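Local coordinates for protein DsvD (PDB 1UCR), which is of unknown function but may play an essential role in dissimilatory sulfite reduction, and possibly interacts with DNA through its winged-helix motif, at residues E50-W55 / T61-K66; F22-F27 / K41-L46. All coordinates share one frame; numbering follows the deposited sequence.

In the fold
Both segments of contact 2 precede those of contact 1 in the chain. Contact 2 sets the start of helix 24-30 against helix 36-48, the two helices that precede the wing. Contact 1 pairs strands 52-57 and 60-65, the hairpin that follows helix 36-48. Their centres lie about 8 Å apart, and both reach one small antiparallel sheet. Strand 22-23 borders strand 60-65 there: Y63 N lies 2.8 Å from F22 O and F24 N lies 2.9 Å from T61 O, both probable hydrogen bonds. L43 of contact 2 also packs on L52 and Y63 of contact 1. Helices and hairpin thus share one core, as expected of a winged-helix fold, consistent with the proposed DNA interaction.

Contact 1 of 2, residues E50-W55 / T61-K66; sequences EVLEYW and TMYGLK
Strands 52-55 and 61-65 run antiparallel at 155°, their axes 4.5 Å apart at the closest, and form the beta hairpin that serves as the wing of the winged-helix motif. E53 pairs with G64, and W55 with M62, as hydrogen-bonded pairs. E53 N gives a bond of 2.8 Å to G64 O, and G64 N bonds back to E53 O. K66 N extends the pairing to V51 O, although it sits above that carbonyl plane.

Y54 and Y63 project from the same face, their side chains running alongside each other. The edge of the Y54 ring meets the face of Y63 in an offset edge-to-face pair, with planes at 71° and CD2 of Y54 3.5 Å from CE2 of Y63. Y54 OH packs against the CG2 methyl of T61; Y63 OH is hydrogen-bonded to K40 NZ. On the other face, the edge of the W55 ring sits near M62 O. The E53 carboxylate receives the backbone N-H groups of G67 and G69.

K66 bends at chi2 (71°), and its chain runs alongside E50. E50 OE2 takes its direct bond from Q6 of the second subunit and stays 4.1 Å from K66 NZ. K66 NZ donates to three waters. One lies 2.7 Å from K66 NZ and is only weakly bonded to E50 OE2, one bridges to L52 O, and the third joins K66 NZ to E53 OE2.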
loop_
_atom_site.group_PDB
_atom_site.type_symbol
_atom_site.label_atom_id
_atom_site.label_comp_id
_atom_site.label_asym_id
_atom_site.label_seq_id
_atom_site.Cartn_x
_atom_site.Cartn_y
_atom_site.Cartn_z
ATOM N N GLU B 50 4.456 -5.096 4.019
ATOM C CA GLU B 50 3.322 -4.220 4.225
ATOM C C GLU B 50 2.963 -3.476 2.947
ATOM O O GLU B 50 2.259 -2.457 3.003
ATOM C CB GLU B 50 3.506 -3.251 5.396
ATOM C CG GLU B 50 3.705 -4.039 6.693
ATOM C CD GLU B 50 3.799 -3.184 7.885
ATOM O OE1 GLU B 50 4.772 -3.308 8.667
ATOM O OE2 GLU B 50 2.885 -2.354 8.091
ATOM N N VAL B 51 3.357 -4.000 1.793
ATOM C CA VAL B 51 2.810 -3.543 0.521
ATOM C C VAL B 51 1.392 -4.068 0.358
ATOM O O VAL B 51 0.529 -3.396 -0.167
ATOM C CB VAL B 51 3.700 -4.013 -0.641
ATOM C CG1 VAL B 51 3.108 -3.642 -1.993
ATOM C CG2 VAL B 51 5.080 -3.408 -0.477
ATOM N N LEU B 52 1.173 -5.315 0.810
ATOM C CA LEU B 52 -0.149 -5.909 0.799
ATOM C C LEU B 52 -0.651 -6.130 2.210
ATOM O O LEU B 52 0.132 -6.178 3.174
ATOM C CB LEU B 52 -0.162 -7.308 0.116
ATOM C CG LEU B 52 0.290 -7.301 -1.338
ATOM C CD1 LEU B 52 0.269 -8.719 -1.900
ATOM C CD2 LEU B 52 -0.535 -6.378 -2.198
ATOM N N GLU B 53 -1.966 -6.282 2.320
ATOM C CA GLU B 53 -2.644 -6.785 3.521
ATOM C C GLU B 53 -3.322 -8.099 3.168
ATOM O O GLU B 53 -3.689 -8.355 2.012
ATOM C CB GLU B 53 -3.561 -5.728 4.067
ATOM C CG GLU B 53 -4.622 -5.256 3.131
ATOM C CD GLU B 53 -5.317 -4.005 3.556
ATOM O OE1 GLU B 53 -6.435 -3.780 2.989
ATOM O OE2 GLU B 53 -4.817 -3.208 4.377
ATOM N N TYR B 54 -3.460 -8.915 4.217
ATOM C CA TYR B 54 -3.899 -10.306 4.094
ATOM C C TYR B 54 -5.196 -10.570 4.810
ATOM O O TYR B 54 -5.429 -10.006 5.905
ATOM C CB TYR B 54 -2.862 -11.157 4.754
ATOM C CG TYR B 54 -3.035 -12.629 4.899
ATOM C CD1 TYR B 54 -3.490 -13.196 6.082
ATOM C CD2 TYR B 54 -2.716 -13.482 3.830
ATOM C CE1 TYR B 54 -3.642 -14.585 6.219
ATOM C CE2 TYR B 54 -2.825 -14.855 3.998
ATOM C CZ TYR B 54 -3.277 -15.390 5.154
ATOM O OH TYR B 54 -3.387 -16.761 5.312
ATOM N N TRP B 55 -6.001 -11.446 4.275
ATOM C CA TRP B 55 -7.283 -11.799 4.859
ATOM C C TRP B 55 -7.451 -13.292 4.765
ATOM O O TRP B 55 -7.082 -13.923 3.752
ATOM C CB TRP B 55 -8.453 -11.205 4.057
ATOM C CG TRP B 55 -8.246 -9.752 3.698
ATOM C CD1 TRP B 55 -7.512 -9.086 2.729
ATOM C CD2 TRP B 55 -8.848 -8.708 4.401
ATOM N NE1 TRP B 55 -7.630 -7.760 2.783
ATOM C CE2 TRP B 55 -8.486 -7.459 3.856
ATOM C CE3 TRP B 55 -9.715 -8.711 5.494
ATOM C CZ2 TRP B 55 -8.880 -6.203 4.275
ATOM C CZ3 TRP B 55 -10.124 -7.459 5.935
ATOM C CH2 TRP B 55 -9.740 -6.236 5.369
ATOM N N THR B 61 -7.749 -17.492 1.024
ATOM C CA THR B 61 -7.105 -16.269 1.467
ATOM C C THR B 61 -7.386 -15.196 0.430
ATOM O O THR B 61 -7.655 -15.488 -0.737
ATOM C CB THR B 61 -5.584 -16.459 1.679
ATOM O OG1 THR B 61 -5.002 -16.860 0.438
ATOM C CG2 THR B 61 -5.354 -17.527 2.763
ATOM N N MET B 62 -7.279 -13.935 0.864
ATOM C CA MET B 62 -7.343 -12.787 -0.028
ATOM C C MET B 62 -6.258 -11.805 0.310
ATOM O O MET B 62 -5.730 -11.756 1.425
ATOM C CB MET B 62 -8.712 -12.088 0.043
ATOM C CG MET B 62 -9.871 -13.049 -0.216
ATOM S SD MET B 62 -11.472 -12.186 -0.306
ATOM C CE MET B 62 -11.481 -11.747 -2.041
ATOM N N TYR B 63 -5.937 -10.969 -0.702
ATOM C CA TYR B 63 -4.856 -10.019 -0.622
ATOM C C TYR B 63 -5.303 -8.738 -1.280
ATOM O O TYR B 63 -5.982 -8.791 -2.319
ATOM C CB TYR B 63 -3.586 -10.493 -1.335
ATOM C CG TYR B 63 -3.032 -11.814 -0.812
ATOM C CD1 TYR B 63 -3.619 -13.038 -1.189
ATOM C CD2 TYR B 63 -1.948 -11.826 0.086
ATOM C CE1 TYR B 63 -3.115 -14.223 -0.695
ATOM C CE2 TYR B 63 -1.444 -13.046 0.566
ATOM C CZ TYR B 63 -2.050 -14.225 0.158
ATOM O OH TYR B 63 -1.587 -15.451 0.615
ATOM N N GLY B 64 -4.870 -7.606 -0.773
ATOM C CA GLY B 64 -5.038 -6.310 -1.425
ATOM C C GLY B 64 -3.942 -5.364 -0.992
ATOM O O GLY B 64 -3.136 -5.682 -0.123
ATOM N N LEU B 65 -3.880 -4.193 -1.660
ATOM C CA LEU B 65 -2.860 -3.236 -1.256
ATOM C C LEU B 65 -3.096 -2.687 0.152
ATOM O O LEU B 65 -4.232 -2.505 0.582
ATOM C CB LEU B 65 -2.893 -2.043 -2.271
ATOM C CG LEU B 65 -2.301 -2.434 -3.622
ATOM C CD1 LEU B 65 -2.682 -1.393 -4.680
ATOM C CD2 LEU B 65 -0.769 -2.632 -3.617
ATOM N N LYS B 66 -2.011 -2.446 0.911
ATOM C CA LYS B 66 -2.128 -1.957 2.286
ATOM C C LYS B 66 -2.990 -0.729 2.335
ATOM O O LYS B 66 -2.746 0.224 1.573
ATOM C CB LYS B 66 -0.718 -1.612 2.771
ATOM C CG LYS B 66 -0.643 -1.307 4.245
ATOM C CD LYS B 66 -0.848 -2.593 5.063
ATOM C CE LYS B 66 -0.499 -2.376 6.543
ATOM N NZ LYS B 66 -0.951 -3.624 7.276
HETATM O O HOH W 1 -0.084 -3.146 9.755
HETATM O O HOH W 2 0.169 -5.980 5.911
HETATM O O HOH W 3 -3.762 -3.502 6.892
#

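Contact 2 of 2, residues F22-F27 / K41-L46; sequences FYFNDF and KILTAL
F24 has its CG anti to the backbone N (chi1 175°), and this swings its ring toward L43 on helix 36-48. L43 has its CG anti to the carbonyl carbon (chi1 -71°), and its two methyls reach the rings of F24 and F27. The contact is small and wholly apolar, with 138 Å² buried between the segments.

Each L43 methyl has its own place. CD2 sits over the face of the F27 ring, 4.0 Å from its centroid and 9° off the normal, a CH-pi contact. CD1 touches both phenylalanines, which approach it from directions roughly at right angles. L43 CD1 is 3.8 Å from F24 CD1, at the edge of that ring, and 3.8 Å from F27 CD1. F24 therefore offers an edge to the leucine while F27 offers a face. No hydrogen bond crosses the contact. All three touching residues are buried.

The start of helix 24-30 is held locally. Y23 is the N-cap residue, and its backbone N bonds to D26 OD2 at 2.9 Å, on the anti side of the carboxylate. F24 also has a cation-pi partner in K40. V8 of helix 3-12 touches L43, as does the hairpin. L43 thus joins three helices and the beta hairpin in a single apolar core. Such a core, with helices packed against a small antiparallel sheet, is typical of the winged-helix fold.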
loop_
_atom_site.group_PDB
_atom_site.type_symbol
_atom_site.label_atom_id
_atom_site.label_comp_id
_atom_site.label_asym_id
_atom_site.label_seq_id
_atom_site.Cartn_x
_atom_site.Cartn_y
_atom_site.Cartn_z
ATOM N N PHE B 22 -8.483 -9.521 -3.543
ATOM C CA PHE B 22 -8.639 -10.587 -4.505
ATOM C C PHE B 22 -8.217 -11.908 -3.851
ATOM O O PHE B 22 -7.375 -11.930 -2.968
ATOM C CB PHE B 22 -7.797 -10.314 -5.748
ATOM C CG PHE B 22 -8.357 -9.224 -6.616
ATOM C CD1 PHE B 22 -8.022 -7.890 -6.372
ATOM C CD2 PHE B 22 -9.197 -9.522 -7.700
ATOM C CE1 PHE B 22 -8.509 -6.866 -7.178
ATOM C CE2 PHE B 22 -9.683 -8.486 -8.504
ATOM C CZ PHE B 22 -9.297 -7.193 -8.260
ATOM N N TYR B 23 -8.807 -13.012 -4.298
ATOM C CA TYR B 23 -8.426 -14.334 -3.816
ATOM C C TYR B 23 -7.016 -14.710 -4.198
ATOM O O TYR B 23 -6.524 -14.297 -5.234
ATOM C CB TYR B 23 -9.366 -15.407 -4.437
ATOM C CG TYR B 23 -10.781 -15.238 -3.923
ATOM C CD1 TYR B 23 -11.803 -14.832 -4.787
ATOM C CD2 TYR B 23 -11.121 -15.497 -2.607
ATOM C CE1 TYR B 23 -13.112 -14.703 -4.308
ATOM C CE2 TYR B 23 -12.369 -15.351 -2.107
ATOM C CZ TYR B 23 -13.378 -14.949 -2.994
ATOM O OH TYR B 23 -14.648 -14.779 -2.460
ATOM N N PHE B 24 -6.416 -15.591 -3.399
ATOM C CA PHE B 24 -5.156 -16.203 -3.827
ATOM C C PHE B 24 -5.224 -16.681 -5.256
ATOM O O PHE B 24 -4.351 -16.411 -6.076
ATOM C CB PHE B 24 -4.868 -17.375 -2.868
ATOM C CG PHE B 24 -3.622 -18.130 -3.326
ATOM C CD1 PHE B 24 -2.358 -17.522 -3.333
ATOM C CD2 PHE B 24 -3.696 -19.416 -3.805
ATOM C CE1 PHE B 24 -1.237 -18.190 -3.794
ATOM C CE2 PHE B 24 -2.569 -20.140 -4.234
ATOM C CZ PHE B 24 -1.323 -19.515 -4.232
ATOM N N ASN B 25 -6.304 -17.369 -5.647
ATOM C CA ASN B 25 -6.410 -17.943 -6.964
ATOM C C ASN B 25 -6.666 -16.901 -8.041
ATOM O O ASN B 25 -6.431 -17.176 -9.205
ATOM C CB ASN B 25 -7.501 -19.016 -7.021
ATOM C CG ASN B 25 -7.142 -20.307 -6.359
ATOM O OD1 ASN B 25 -6.024 -20.522 -5.921
ATOM N ND2 ASN B 25 -8.124 -21.182 -6.290
ATOM N N ASP B 26 -7.093 -15.668 -7.672
ATOM C CA ASP B 26 -7.083 -14.609 -8.675
ATOM C C ASP B 26 -5.651 -14.315 -9.152
ATOM O O ASP B 26 -5.438 -14.033 -10.314
ATOM C CB ASP B 26 -7.701 -13.320 -8.124
ATOM C CG ASP B 26 -9.233 -13.338 -8.056
ATOM O OD1 ASP B 26 -9.854 -13.719 -9.070
ATOM O OD2 ASP B 26 -9.747 -12.924 -7.011
ATOM N N PHE B 27 -4.684 -14.404 -8.217
ATOM C CA PHE B 27 -3.284 -14.117 -8.598
ATOM C C PHE B 27 -2.700 -15.263 -9.390
ATOM O O PHE B 27 -1.981 -15.054 -10.377
ATOM C CB PHE B 27 -2.454 -13.823 -7.344
ATOM C CG PHE B 27 -2.950 -12.585 -6.641
ATOM C CD1 PHE B 27 -3.768 -12.712 -5.535
ATOM C CD2 PHE B 27 -2.628 -11.298 -7.112
ATOM C CE1 PHE B 27 -4.297 -11.603 -4.911
ATOM C CE2 PHE B 27 -3.112 -10.186 -6.448
ATOM C CZ PHE B 27 -3.945 -10.348 -5.348
ATOM N N LYS B 41 4.515 -17.542 -2.142
ATOM C CA LYS B 41 5.697 -16.920 -1.532
ATOM C C LYS B 41 5.800 -15.450 -1.849
ATOM O O LYS B 41 6.122 -14.645 -0.972
ATOM C CB LYS B 41 6.955 -17.683 -1.993
ATOM C CG LYS B 41 7.148 -19.074 -1.368
ATOM C CD LYS B 41 7.556 -19.032 0.089
ATOM C CE LYS B 41 7.795 -20.391 0.727
ATOM N NZ LYS B 41 8.789 -21.285 0.052
ATOM N N ILE B 42 5.558 -15.066 -3.109
ATOM C CA ILE B 42 5.717 -13.633 -3.369
ATOM C C ILE B 42 4.642 -12.797 -2.739
ATOM O O ILE B 42 4.946 -11.690 -2.253
ATOM C CB ILE B 42 5.911 -13.295 -4.832
ATOM C CG1 ILE B 42 4.671 -13.468 -5.625
ATOM C CG2 ILE B 42 7.112 -14.004 -5.465
ATOM C CD1 ILE B 42 4.811 -12.936 -7.048
ATOM N N LEU B 43 3.403 -13.299 -2.690
ATOM C CA LEU B 43 2.354 -12.557 -1.999
ATOM C C LEU B 43 2.680 -12.424 -0.511
ATOM O O LEU B 43 2.458 -11.354 0.097
ATOM C CB LEU B 43 0.999 -13.286 -2.187
ATOM C CG LEU B 43 0.443 -13.208 -3.605
ATOM C CD1 LEU B 43 -0.769 -14.125 -3.705
ATOM C CD2 LEU B 43 0.028 -11.785 -3.986
ATOM N N THR B 44 3.194 -13.498 0.096
ATOM C CA THR B 44 3.496 -13.455 1.516
ATOM C C THR B 44 4.603 -12.470 1.785
ATOM O O THR B 44 4.525 -11.739 2.788
ATOM C CB THR B 44 3.922 -14.881 1.975
ATOM O OG1 THR B 44 2.852 -15.792 1.711
ATOM C CG2 THR B 44 4.177 -14.869 3.450
ATOM N N ALA B 45 5.631 -12.416 0.929
ATOM C CA ALA B 45 6.694 -11.437 1.127
ATOM C C ALA B 45 6.166 -10.027 1.016
ATOM O O ALA B 45 6.550 -9.163 1.798
ATOM C CB ALA B 45 7.754 -11.667 0.054
ATOM N N LEU B 46 5.248 -9.768 0.078
ATOM C CA LEU B 46 4.634 -8.441 -0.019
ATOM C C LEU B 46 3.782 -8.129 1.214
ATOM O O LEU B 46 3.747 -6.939 1.600
ATOM C CB LEU B 46 3.831 -8.323 -1.303
ATOM C CG LEU B 46 4.648 -8.268 -2.587
ATOM C CD1 LEU B 46 3.750 -8.501 -3.760
ATOM C CD2 LEU B 46 5.354 -6.915 -2.724
#